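Long-range contacts in cytochrome P450 monooxygenase (Rhodococcus sp. ECU0066, PDB 6KBH), which probably works as a self-sufficient monooxygenase, in which flavin mononucleotide and a [2Fe-2S] cluster supply electrons to an oxygen-activating heme in the same polypeptide: residues G387-H391 against D707-T711; H685-L690 against E736-C740; A715-L721 against T772-R776; G741-V747 against G767-C773. The contacts are given in a common frame with arbitrary orientation. Residues are numbered along the deposited sequence.

Interaction 1 (G387-H391 against D707-T711); sequences GYGSH and DSGIT. With HEM (protoporphyrin IX containing Fe), chain C.
This is a small interdomain surface contact, burying 224 Å², between the heme-binding loop of the cytochrome P450 domain and the turn leading into strand 710-714 of the ferredoxin domain. The 387-391 loop is irregular and leads toward C393, the axial ligand of the heme iron. G387 (phi/psi 81/-167°) is effectively required to be glycine, since a CB would lie 2.4 Å from HEM CBA. G389 also has positive phi, and its CA approaches S708 O at 3.3 Å; the G389 and S708 CA atoms are 4.5 Å apart. Y388, with chi1 t, sends its ring out to the ferredoxin side: CE2 lies 3.0 Å from D707 O, near the ring plane, and OH 3.3 Å from D707 CB. Opposite, G709 (79/31°) and I710 both face L705 in a G1 beta bulge, and I710, chi1 p, brings CG2 to 4.1 Å from S390 N. On the other side of the loop H391, chi1 m, donates from ND1 to heme propionate O1D at 2.9 Å, and its ring stacks on H133. The segments meet through close carbon-to-carbonyl and apolar contacts; a polar tie across the domains comes from R89 of helix 81-89 to D707 O, while S708 OG bonds to the C-terminal L786. What results is an interface with no hydrogen bond between its segments, beside a loop whose H391 holds a heme propionate.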
# COMPACT_ATOMS: atom_id res chain seq x y z
N GLY A 387 -11.32 -3.79 6.01
CA GLY A 387 -12.59 -3.65 5.33
C GLY A 387 -12.39 -3.35 3.85
O GLY A 387 -11.29 -3.46 3.30
N TYR A 388 -13.48 -2.95 3.20
CA TYR A 388 -13.45 -2.76 1.76
C TYR A 388 -14.64 -1.91 1.35
O TYR A 388 -15.74 -2.06 1.90
CB TYR A 388 -13.48 -4.11 1.03
CG TYR A 388 -13.02 -4.05 -0.41
CD1 TYR A 388 -11.67 -3.93 -0.72
CD2 TYR A 388 -13.93 -4.11 -1.45
CE1 TYR A 388 -11.25 -3.88 -2.03
CE2 TYR A 388 -13.52 -4.06 -2.76
CZ TYR A 388 -12.18 -3.95 -3.05
OH TYR A 388 -11.76 -3.90 -4.36
N GLY A 389 -14.41 -1.01 0.38
CA GLY A 389 -15.48 -0.23 -0.20
C GLY A 389 -15.86 1.02 0.57
O GLY A 389 -14.99 1.72 1.10
N SER A 390 -17.17 1.29 0.64
CA SER A 390 -17.68 2.55 1.17
C SER A 390 -17.09 2.91 2.52
O SER A 390 -16.72 4.07 2.76
CB SER A 390 -19.21 2.47 1.28
OG SER A 390 -19.81 2.18 0.03
N HIS A 391 -16.99 1.94 3.43
CA HIS A 391 -16.64 2.23 4.82
C HIS A 391 -15.22 1.81 5.18
O HIS A 391 -14.89 1.75 6.36
CB HIS A 391 -17.62 1.53 5.77
CG HIS A 391 -19.02 2.04 5.68
ND1 HIS A 391 -19.54 2.96 6.56
CD2 HIS A 391 -20.02 1.75 4.81
CE1 HIS A 391 -20.80 3.21 6.25
NE2 HIS A 391 -21.12 2.49 5.19
N ASP A 707 -14.66 -2.60 -8.47
CA ASP A 707 -14.36 -3.53 -7.39
C ASP A 707 -14.69 -2.93 -6.03
O ASP A 707 -15.26 -3.62 -5.17
CB ASP A 707 -12.89 -3.94 -7.44
CG ASP A 707 -12.46 -4.43 -8.81
OD1 ASP A 707 -13.34 -4.77 -9.63
OD2 ASP A 707 -11.24 -4.48 -9.05
N SER A 708 -14.36 -1.66 -5.83
CA SER A 708 -14.64 -1.01 -4.55
C SER A 708 -16.11 -0.60 -4.43
O SER A 708 -16.63 -0.54 -3.31
CB SER A 708 -13.75 0.22 -4.38
OG SER A 708 -12.38 -0.16 -4.29
N GLY A 709 -16.78 -0.32 -5.54
CA GLY A 709 -18.17 0.08 -5.49
C GLY A 709 -18.40 1.52 -5.11
O GLY A 709 -19.43 1.83 -4.48
N ILE A 710 -17.48 2.41 -5.46
CA ILE A 710 -17.61 3.84 -5.22
C ILE A 710 -17.25 4.60 -6.50
O ILE A 710 -16.54 4.08 -7.37
CB ILE A 710 -16.73 4.33 -4.04
CG1 ILE A 710 -15.28 4.45 -4.49
CG2 ILE A 710 -16.80 3.36 -2.86
CD1 ILE A 710 -14.46 5.42 -3.67
N THR A 711 -17.78 5.82 -6.62
CA THR A 711 -17.42 6.78 -7.67
C THR A 711 -16.63 7.92 -7.05
O THR A 711 -17.13 8.60 -6.16
CB THR A 711 -18.66 7.37 -8.37
OG1 THR A 711 -19.71 6.41 -8.46
CG2 THR A 711 -18.32 7.83 -9.78
CHA HEM C . -13.84 1.42 9.82
CHB HEM C . -10.43 -2.17 10.79
CHC HEM C . -7.14 1.45 12.83
CHD HEM C . -10.55 4.97 11.85
C1A HEM C . -12.99 0.24 10.02
C2A HEM C . -13.63 -0.99 9.54
C3A HEM C . -12.69 -1.98 9.81
C4A HEM C . -11.55 -1.25 10.43
CMA HEM C . -12.81 -3.44 9.53
CAA HEM C . -14.97 -1.16 8.90
CBA HEM C . -14.93 -1.40 7.42
CGA HEM C . -16.19 -1.37 6.63
O1A HEM C . -17.18 -1.46 7.41
O2A HEM C . -15.93 -1.25 5.41
C1B HEM C . -9.22 -1.56 11.44
C2B HEM C . -7.97 -2.34 11.87
C3B HEM C . -6.94 -1.20 12.50
C4B HEM C . -7.69 0.12 12.39
CMB HEM C . -7.74 -3.81 11.74
CAB HEM C . -5.59 -1.41 13.08
CBB HEM C . -4.59 -2.16 12.27
C1C HEM C . -8.05 2.61 12.60
C2C HEM C . -7.41 3.81 13.08
C3C HEM C . -8.33 4.80 12.82
C4C HEM C . -9.44 4.09 12.21
CMC HEM C . -6.06 3.95 13.70
CAC HEM C . -8.18 6.26 13.10
CBC HEM C . -8.94 6.91 14.20
C1D HEM C . -11.61 4.16 11.25
C2D HEM C . -12.80 4.98 10.84
C3D HEM C . -13.84 3.87 10.20
C4D HEM C . -13.09 2.58 10.34
CMD HEM C . -12.96 6.46 11.00
CAD HEM C . -15.18 4.13 9.62
CBD HEM C . -15.19 4.68 8.24
CGD HEM C . -16.46 4.56 7.47
O1D HEM C . -17.16 3.68 8.02
O2D HEM C . -16.46 5.34 6.49
NA HEM C . -11.71 0.11 10.57
NB HEM C . -9.03 -0.09 11.68
NC HEM C . -9.30 2.75 12.06
ND HEM C . -11.66 2.66 10.94
FE HEM C . -10.38 1.24 11.46

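Interaction 2 (H685-L690 against E736-C740); sequences HFSSTL and EEGIC. With FMN (flavin mononucleotide), chain B; FES (Fe2/s2 (inorganic) cluster), chain D.
I739 extends its side chain (chi1 t, chi2 t) across the backbone of 685-688, with CD1 3.5 Å from S687 O, 3.6 Å from F686 C and 3.9 Å from H685 O. The same side chain reaches the flavin, its CG1 standing 3.2 Å from FMN O2, so one residue touches both the 685-690 loop and the cofactor. The second tie is polar: S688, with chi1 t, donates from OG to E737 O at 2.6 Å, the CA atoms of these two residues being 6.0 Å apart. L690 CG packs 3.6 Å from E737 O. Neither segment is regular, and the cluster loop turns through positive phi at E736 (58/18°) and G738 (82/20°). It thus brings E736 N to 3.1 Å from FES S1 and G738 CA to 3.6 Å from FES S2, while C740 SG binds FE1 at 2.3 Å, together with C735. This wrapping is characteristic of the plant-type ferredoxin cluster loop. F686 lays a ring face over the isoalloxazine, CE2 to FMN C5A 3.2 Å. In total 262 Å² is buried. Around the contact, E737 is salt-bridged to R545, F686 rests on helix 588-601, H685 on helix 663-672, next to strand 681-685, and C740 touches Q521 of strand 518-523.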
# COMPACT_ATOMS: atom_id res chain seq x y z
N HIS A 685 12.26 7.76 -24.16
CA HIS A 685 12.56 9.05 -23.56
C HIS A 685 13.17 8.86 -22.18
O HIS A 685 12.73 8.01 -21.40
CB HIS A 685 11.30 9.91 -23.46
CG HIS A 685 10.55 10.05 -24.74
ND1 HIS A 685 10.86 11.01 -25.68
CD2 HIS A 685 9.49 9.37 -25.25
CE1 HIS A 685 10.03 10.91 -26.71
NE2 HIS A 685 9.19 9.92 -26.47
N PHE A 686 14.20 9.65 -21.89
CA PHE A 686 14.79 9.73 -20.56
C PHE A 686 14.30 10.94 -19.79
O PHE A 686 14.63 11.09 -18.60
CB PHE A 686 16.32 9.75 -20.65
CG PHE A 686 16.94 8.43 -21.02
CD1 PHE A 686 16.16 7.39 -21.52
CD2 PHE A 686 18.29 8.22 -20.85
CE1 PHE A 686 16.73 6.18 -21.84
CE2 PHE A 686 18.87 7.02 -21.19
CZ PHE A 686 18.09 5.99 -21.68
N SER A 687 13.53 11.81 -20.44
CA SER A 687 12.94 13.00 -19.84
C SER A 687 11.48 13.05 -20.26
O SER A 687 11.05 12.34 -21.17
CB SER A 687 13.68 14.27 -20.28
OG SER A 687 15.09 14.10 -20.20
N SER A 688 10.75 13.89 -19.58
CA SER A 688 9.37 14.04 -19.86
C SER A 688 9.00 15.43 -20.28
O SER A 688 9.53 16.41 -19.82
CB SER A 688 8.52 13.67 -18.67
OG SER A 688 7.16 13.98 -18.93
N THR A 689 8.09 15.47 -21.22
CA THR A 689 7.60 16.71 -21.75
C THR A 689 6.69 17.58 -20.90
O THR A 689 6.94 18.75 -20.70
CB THR A 689 6.82 16.42 -23.06
OG1 THR A 689 5.44 16.14 -22.79
CG2 THR A 689 7.43 15.28 -23.84
N LEU A 690 5.66 16.95 -20.40
CA LEU A 690 4.60 17.54 -19.69
C LEU A 690 5.19 17.92 -18.43
O LEU A 690 6.23 17.42 -18.15
CB LEU A 690 3.45 16.52 -19.57
CG LEU A 690 3.38 15.17 -18.83
CD1 LEU A 690 2.68 15.37 -17.53
CD2 LEU A 690 2.60 14.14 -19.60
N GLU A 736 5.31 10.50 -11.93
CA GLU A 736 4.16 11.38 -12.14
C GLU A 736 4.43 12.42 -13.23
O GLU A 736 3.74 13.44 -13.31
CB GLU A 736 3.75 12.06 -10.83
CG GLU A 736 3.75 11.09 -9.66
CD GLU A 736 3.50 11.76 -8.33
OE1 GLU A 736 3.05 12.93 -8.32
OE2 GLU A 736 3.75 11.12 -7.29
N GLU A 737 5.43 12.15 -14.06
CA GLU A 737 5.66 12.89 -15.30
C GLU A 737 5.24 12.09 -16.52
O GLU A 737 5.48 12.53 -17.65
CB GLU A 737 7.15 13.27 -15.40
CG GLU A 737 7.71 13.96 -14.16
CD GLU A 737 9.20 14.24 -14.26
OE1 GLU A 737 9.79 13.94 -15.32
OE2 GLU A 737 9.77 14.75 -13.28
N GLY A 738 4.63 10.93 -16.31
CA GLY A 738 4.22 10.06 -17.40
C GLY A 738 5.32 9.19 -17.97
O GLY A 738 5.17 8.69 -19.09
N ILE A 739 6.40 8.97 -17.23
CA ILE A 739 7.61 8.40 -17.79
C ILE A 739 7.94 7.01 -17.24
O ILE A 739 8.54 6.21 -17.96
CB ILE A 739 8.80 9.36 -17.61
CG1 ILE A 739 9.92 9.04 -18.60
CG2 ILE A 739 9.34 9.32 -16.19
CD1 ILE A 739 11.04 10.04 -18.59
N CYS A 740 7.56 6.70 -16.00
CA CYS A 740 8.07 5.49 -15.36
C CYS A 740 7.14 4.29 -15.48
O CYS A 740 7.62 3.16 -15.56
CB CYS A 740 8.36 5.76 -13.88
SG CYS A 740 6.92 5.76 -12.80
N1 FMN B . 14.66 7.53 -17.59
C2 FMN B . 13.59 6.80 -17.93
O2 FMN B . 12.42 7.28 -17.74
N3 FMN B . 13.69 5.57 -18.45
C4 FMN B . 14.92 5.05 -18.65
O4 FMN B . 15.06 3.81 -19.18
C4A FMN B . 16.05 5.79 -18.31
N5 FMN B . 17.27 5.26 -18.52
C5A FMN B . 18.35 5.98 -18.18
C6 FMN B . 19.59 5.40 -18.41
C7 FMN B . 20.73 6.10 -18.08
C7M FMN B . 22.04 5.33 -18.38
C8 FMN B . 20.65 7.38 -17.54
C8M FMN B . 21.89 8.18 -17.16
C9 FMN B . 19.41 7.96 -17.33
C9A FMN B . 18.24 7.26 -17.64
N10 FMN B . 17.01 7.79 -17.44
C10 FMN B . 15.91 7.06 -17.77
C1' FMN B . 16.83 9.15 -16.83
C2' FMN B . 16.83 9.10 -15.32
O2' FMN B . 15.74 8.47 -14.79
C3' FMN B . 16.91 10.49 -14.74
O3' FMN B . 15.89 11.35 -15.18
C4' FMN B . 18.29 11.12 -15.00
O4' FMN B . 19.43 10.37 -14.78
C5' FMN B . 18.54 12.35 -14.07
O5' FMN B . 18.12 12.23 -12.68
P FMN B . 18.00 13.54 -11.83
O1P FMN B . 17.04 13.33 -10.69
O2P FMN B . 19.32 13.94 -11.26
O3P FMN B . 17.50 14.63 -12.74
FE1 FES D . 5.27 7.21 -13.47
FE2 FES D . 2.38 7.96 -13.64
S1 FES D . 3.80 7.83 -12.06
S2 FES D . 3.85 7.34 -15.04

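Interaction 3 (A715-L721 against T772-R776); sequences AADQTVL and TCCSR. With FES (Fe2/s2 (inorganic) cluster), chain D.
The ferredoxin domain has a beta-grasp fold, and here the start of its helix 720-726 packs against the chain carrying the last cluster cysteine, burying 408 Å². A type I turn, A715 to Q718, precedes the helix; it is held by A715 N donating to Q718 OE1 at 3.0 Å and a weak bond from Q718 N to A715 O at 3.2 Å. T719 (chi1 p) is the N-cap: its side chain caps a backbone N within the helix, and T719 N in turn donates to Q722 OE1, the reciprocal bond of a capping box. In the first turn, where N-H groups lack an i-4 carbonyl partner, L721 N meets T772 O, 2.8 Å away, in a weak bond (124°); the two CA atoms are 4.9 Å apart. Side chains fill in around it: V720 CG1 to T772 CG2 is 3.6 Å, L721 CB to T772 CG2 3.6 Å, and T719 CG2 comes 3.3 Å from C773 O. R776, chi1 m and chi2 t, runs back along the turn, and NH2 donates weakly to A715 O at 3.0 Å, although the modelled position of that nitrogen is uncertain. The helix thereby abuts the cluster ligand itself: L721 (chi1 t, chi2 p) sets CD2 3.8 Å from C773 CB, and C773 SG binds FES FE2 at 2.3 Å.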
# COMPACT_ATOMS: atom_id res chain seq x y z
N ALA A 715 -11.67 16.55 -10.58
CA ALA A 715 -11.90 17.89 -11.07
C ALA A 715 -10.99 18.17 -12.27
O ALA A 715 -10.13 17.36 -12.63
CB ALA A 715 -11.69 18.91 -9.96
N ALA A 716 -11.19 19.34 -12.88
CA ALA A 716 -10.39 19.70 -14.04
C ALA A 716 -8.94 19.98 -13.65
O ALA A 716 -8.01 19.67 -14.40
CB ALA A 716 -11.00 20.90 -14.75
N ASP A 717 -8.73 20.58 -12.48
CA ASP A 717 -7.40 20.86 -11.96
C ASP A 717 -6.80 19.67 -11.22
O ASP A 717 -5.79 19.84 -10.52
CB ASP A 717 -7.46 22.07 -11.02
CG ASP A 717 -8.55 21.95 -9.98
OD1 ASP A 717 -9.47 21.14 -10.18
OD2 ASP A 717 -8.49 22.67 -8.96
N GLN A 718 -7.38 18.49 -11.36
CA GLN A 718 -7.05 17.34 -10.53
C GLN A 718 -6.74 16.14 -11.41
O GLN A 718 -7.53 15.81 -12.31
CB GLN A 718 -8.22 17.01 -9.59
CG GLN A 718 -7.87 16.18 -8.38
CD GLN A 718 -9.10 15.73 -7.62
OE1 GLN A 718 -10.20 15.72 -8.16
NE2 GLN A 718 -8.92 15.37 -6.35
N THR A 719 -5.60 15.50 -11.16
CA THR A 719 -5.30 14.25 -11.84
C THR A 719 -6.14 13.12 -11.27
O THR A 719 -6.64 13.19 -10.14
CB THR A 719 -3.81 13.91 -11.70
OG1 THR A 719 -3.54 13.47 -10.37
CG2 THR A 719 -2.95 15.13 -12.01
N VAL A 720 -6.31 12.06 -12.07
CA VAL A 720 -6.98 10.86 -11.57
C VAL A 720 -6.26 10.34 -10.33
O VAL A 720 -6.89 9.92 -9.35
CB VAL A 720 -7.06 9.79 -12.68
CG1 VAL A 720 -7.22 8.40 -12.08
CG2 VAL A 720 -8.20 10.10 -13.64
N LEU A 721 -4.92 10.39 -10.35
CA LEU A 721 -4.14 9.92 -9.21
C LEU A 721 -4.45 10.72 -7.95
O LEU A 721 -4.61 10.14 -6.87
CB LEU A 721 -2.65 10.00 -9.55
CG LEU A 721 -1.64 9.70 -8.45
CD1 LEU A 721 -1.78 8.26 -7.96
CD2 LEU A 721 -0.24 9.95 -8.97
N THR A 772 -2.30 6.63 -14.17
CA THR A 772 -3.15 7.31 -13.20
C THR A 772 -2.81 8.78 -13.04
O THR A 772 -3.67 9.58 -12.67
CB THR A 772 -3.03 6.58 -11.86
OG1 THR A 772 -3.14 5.17 -12.08
CG2 THR A 772 -4.13 6.99 -10.93
N CYS A 773 -1.57 9.17 -13.34
CA CYS A 773 -1.08 10.50 -12.97
C CYS A 773 -1.31 11.56 -14.03
O CYS A 773 -1.44 12.75 -13.69
CB CYS A 773 0.41 10.43 -12.64
SG CYS A 773 1.45 10.02 -14.06
N CYS A 774 -1.36 11.19 -15.31
CA CYS A 774 -1.42 12.21 -16.36
C CYS A 774 -2.55 11.97 -17.36
O CYS A 774 -3.10 12.94 -17.90
CB CYS A 774 -0.08 12.28 -17.10
SG CYS A 774 0.48 10.71 -17.79
N SER A 775 -2.92 10.72 -17.61
CA SER A 775 -4.00 10.43 -18.54
C SER A 775 -5.35 10.81 -17.93
O SER A 775 -5.50 10.92 -16.71
CB SER A 775 -3.99 8.95 -18.93
OG SER A 775 -2.85 8.64 -19.71
N ARG A 776 -6.34 11.03 -18.80
CA ARG A 776 -7.67 11.43 -18.35
C ARG A 776 -8.75 10.74 -19.17
O ARG A 776 -8.49 9.85 -19.98
CB ARG A 776 -7.94 12.93 -18.49
CG ARG A 776 -7.04 13.88 -17.79
CD ARG A 776 -7.70 15.24 -17.90
NE ARG A 776 -8.17 15.72 -16.61
CZ ARG A 776 -7.37 16.20 -15.68
NH1 ARG A 776 -6.06 16.28 -15.91
NH2 ARG A 776 -7.86 16.62 -14.52
FE1 FES D . 5.27 7.21 -13.47
FE2 FES D . 2.38 7.96 -13.64
S1 FES D . 3.80 7.83 -12.06
S2 FES D . 3.85 7.34 -15.04

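Interaction 4 (G741-V747 against G767-C773); sequences GACEVPV and GKTMMTC. With FES (Fe2/s2 (inorganic) cluster), chain D.
A cysteine sulfur accepts a backbone hydrogen bond here: C773 N donates weakly to C743 SG (3.5 Å), while C743 SG and C773 SG each bind FES FE2 at 2.3 Å. Both ligands stand at the cluster end of antiparallel strands 744-747 and 769-771, axes 4.6 Å apart at 143°. V745 and M770 form the hydrogen-bonded pair (V745 N to M770 O 2.9 Å; M770 N to V745 O 3.2 Å, weak), flanked by the non-hydrogen-bonded pairs E744-M771 and P746-T769. V747 N to K768 O (3.1 Å) and T772 N to C743 O (3.1 Å, 146°; C743 O less surely placed) extend the ladder. V747 CG2 packs 3.5 Å from M770 CB; both contact strand 781-784. E744, P746, T769 and M771 point to the other face, T769 OG1 donating to E744 OE2 at 2.7 Å. M771, chi1-chi3 all m, curls CE to 3.4 Å from G741 CA and 3.8 Å from FES S2. That methyl gives the cluster apolar cover, whereas the weak N-H-to-sulfur bond is of the kind that offsets negative charge on a ligating sulfur.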
# COMPACT_ATOMS: atom_id res chain seq x y z
N GLY A 741 5.82 4.50 -15.48
CA GLY A 741 4.88 3.41 -15.65
C GLY A 741 4.30 2.86 -14.36
O GLY A 741 3.39 2.02 -14.42
N ALA A 742 4.77 3.32 -13.20
CA ALA A 742 4.39 2.73 -11.92
C ALA A 742 2.93 2.94 -11.56
O ALA A 742 2.45 2.30 -10.62
CB ALA A 742 5.28 3.30 -10.81
N CYS A 743 2.20 3.81 -12.27
CA CYS A 743 0.85 4.19 -11.89
C CYS A 743 -0.22 3.58 -12.78
O CYS A 743 -1.36 4.05 -12.80
CB CYS A 743 0.72 5.72 -11.88
SG CYS A 743 0.66 6.44 -13.54
N GLU A 744 0.12 2.53 -13.53
CA GLU A 744 -0.81 1.92 -14.47
C GLU A 744 -1.96 1.22 -13.74
O GLU A 744 -1.76 0.59 -12.69
CB GLU A 744 -0.05 0.93 -15.34
CG GLU A 744 -0.83 0.30 -16.46
CD GLU A 744 0.04 -0.55 -17.36
OE1 GLU A 744 1.23 -0.74 -17.02
OE2 GLU A 744 -0.45 -1.02 -18.41
N VAL A 745 -3.17 1.31 -14.30
CA VAL A 745 -4.35 0.69 -13.68
C VAL A 745 -5.36 0.31 -14.76
O VAL A 745 -5.53 1.04 -15.74
CB VAL A 745 -4.95 1.63 -12.61
CG1 VAL A 745 -5.79 2.74 -13.23
CG2 VAL A 745 -5.75 0.85 -11.58
N PRO A 746 -6.06 -0.82 -14.62
CA PRO A 746 -6.90 -1.32 -15.72
C PRO A 746 -8.19 -0.54 -15.91
O PRO A 746 -8.83 -0.10 -14.95
CB PRO A 746 -7.19 -2.77 -15.31
CG PRO A 746 -6.10 -3.14 -14.38
CD PRO A 746 -5.78 -1.88 -13.63
N VAL A 747 -8.59 -0.41 -17.18
CA VAL A 747 -9.80 0.30 -17.59
C VAL A 747 -10.81 -0.73 -18.10
O VAL A 747 -10.54 -1.45 -19.07
CB VAL A 747 -9.51 1.34 -18.68
CG1 VAL A 747 -10.79 2.11 -19.04
CG2 VAL A 747 -8.42 2.28 -18.24
N GLY A 767 -7.21 0.47 -25.26
CA GLY A 767 -7.91 1.10 -24.15
C GLY A 767 -8.08 0.22 -22.92
O GLY A 767 -8.93 0.51 -22.08
N LYS A 768 -7.29 -0.84 -22.80
CA LYS A 768 -7.38 -1.73 -21.65
C LYS A 768 -6.70 -1.17 -20.41
O LYS A 768 -6.81 -1.78 -19.34
CB LYS A 768 -6.77 -3.09 -21.98
CG LYS A 768 -7.36 -3.78 -23.20
CD LYS A 768 -7.74 -5.21 -22.87
CE LYS A 768 -8.48 -5.88 -24.03
NZ LYS A 768 -7.61 -6.83 -24.78
N THR A 769 -6.01 -0.03 -20.52
CA THR A 769 -5.10 0.39 -19.46
C THR A 769 -4.95 1.91 -19.50
O THR A 769 -5.20 2.56 -20.51
CB THR A 769 -3.75 -0.30 -19.61
OG1 THR A 769 -2.88 0.13 -18.56
CG2 THR A 769 -3.11 0.03 -20.95
N MET A 770 -4.51 2.46 -18.37
CA MET A 770 -4.41 3.90 -18.20
C MET A 770 -3.35 4.23 -17.16
O MET A 770 -3.13 3.46 -16.21
CB MET A 770 -5.76 4.51 -17.80
CG MET A 770 -5.69 5.77 -16.96
SD MET A 770 -7.16 6.79 -17.08
CE MET A 770 -8.41 5.62 -16.59
N MET A 771 -2.69 5.37 -17.34
CA MET A 771 -1.70 5.88 -16.40
C MET A 771 -2.37 6.90 -15.48
O MET A 771 -2.91 7.90 -15.95
CB MET A 771 -0.52 6.50 -17.13
CG MET A 771 0.10 5.55 -18.15
SD MET A 771 0.56 3.95 -17.48
CE MET A 771 1.69 4.46 -16.20
N THR A 772 -2.30 6.63 -14.17
CA THR A 772 -3.15 7.31 -13.20
C THR A 772 -2.81 8.78 -13.04
O THR A 772 -3.67 9.58 -12.67
CB THR A 772 -3.03 6.58 -11.86
OG1 THR A 772 -3.14 5.17 -12.08
CG2 THR A 772 -4.13 6.99 -10.93
N CYS A 773 -1.57 9.17 -13.34
CA CYS A 773 -1.08 10.50 -12.97
C CYS A 773 -1.31 11.56 -14.03
O CYS A 773 -1.44 12.75 -13.69
CB CYS A 773 0.41 10.43 -12.64
SG CYS A 773 1.45 10.02 -14.06
FE1 FES D . 5.27 7.21 -13.47
FE2 FES D . 2.38 7.96 -13.64
S1 FES D . 3.80 7.83 -12.06
S2 FES D . 3.85 7.34 -15.04

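How the interactions relate
Interactions 2, 3 and 4 converge on the [2Fe-2S] cluster, whereas interaction 1 lies near the heme. Interactions 3 and 4 share T772 and C773, and their centres are about 11 Å apart; E736 CA, 3.6 Å from C773 SG, links interaction 2 to both, and G738 CA, 3.8 Å from C774 SG, adds a link to interaction 3. On the flavin side, FMN O2 is 8.3 Å from FES FE1, with I739 between, consistent with direct electron transfer. Interaction 1 is about 20 Å from interaction 3, centre to centre, its 707-711 segment leading in sequence to 715-721. HEM FE is 28.9 Å from FES FE2, a long gap for a single tunnelling step.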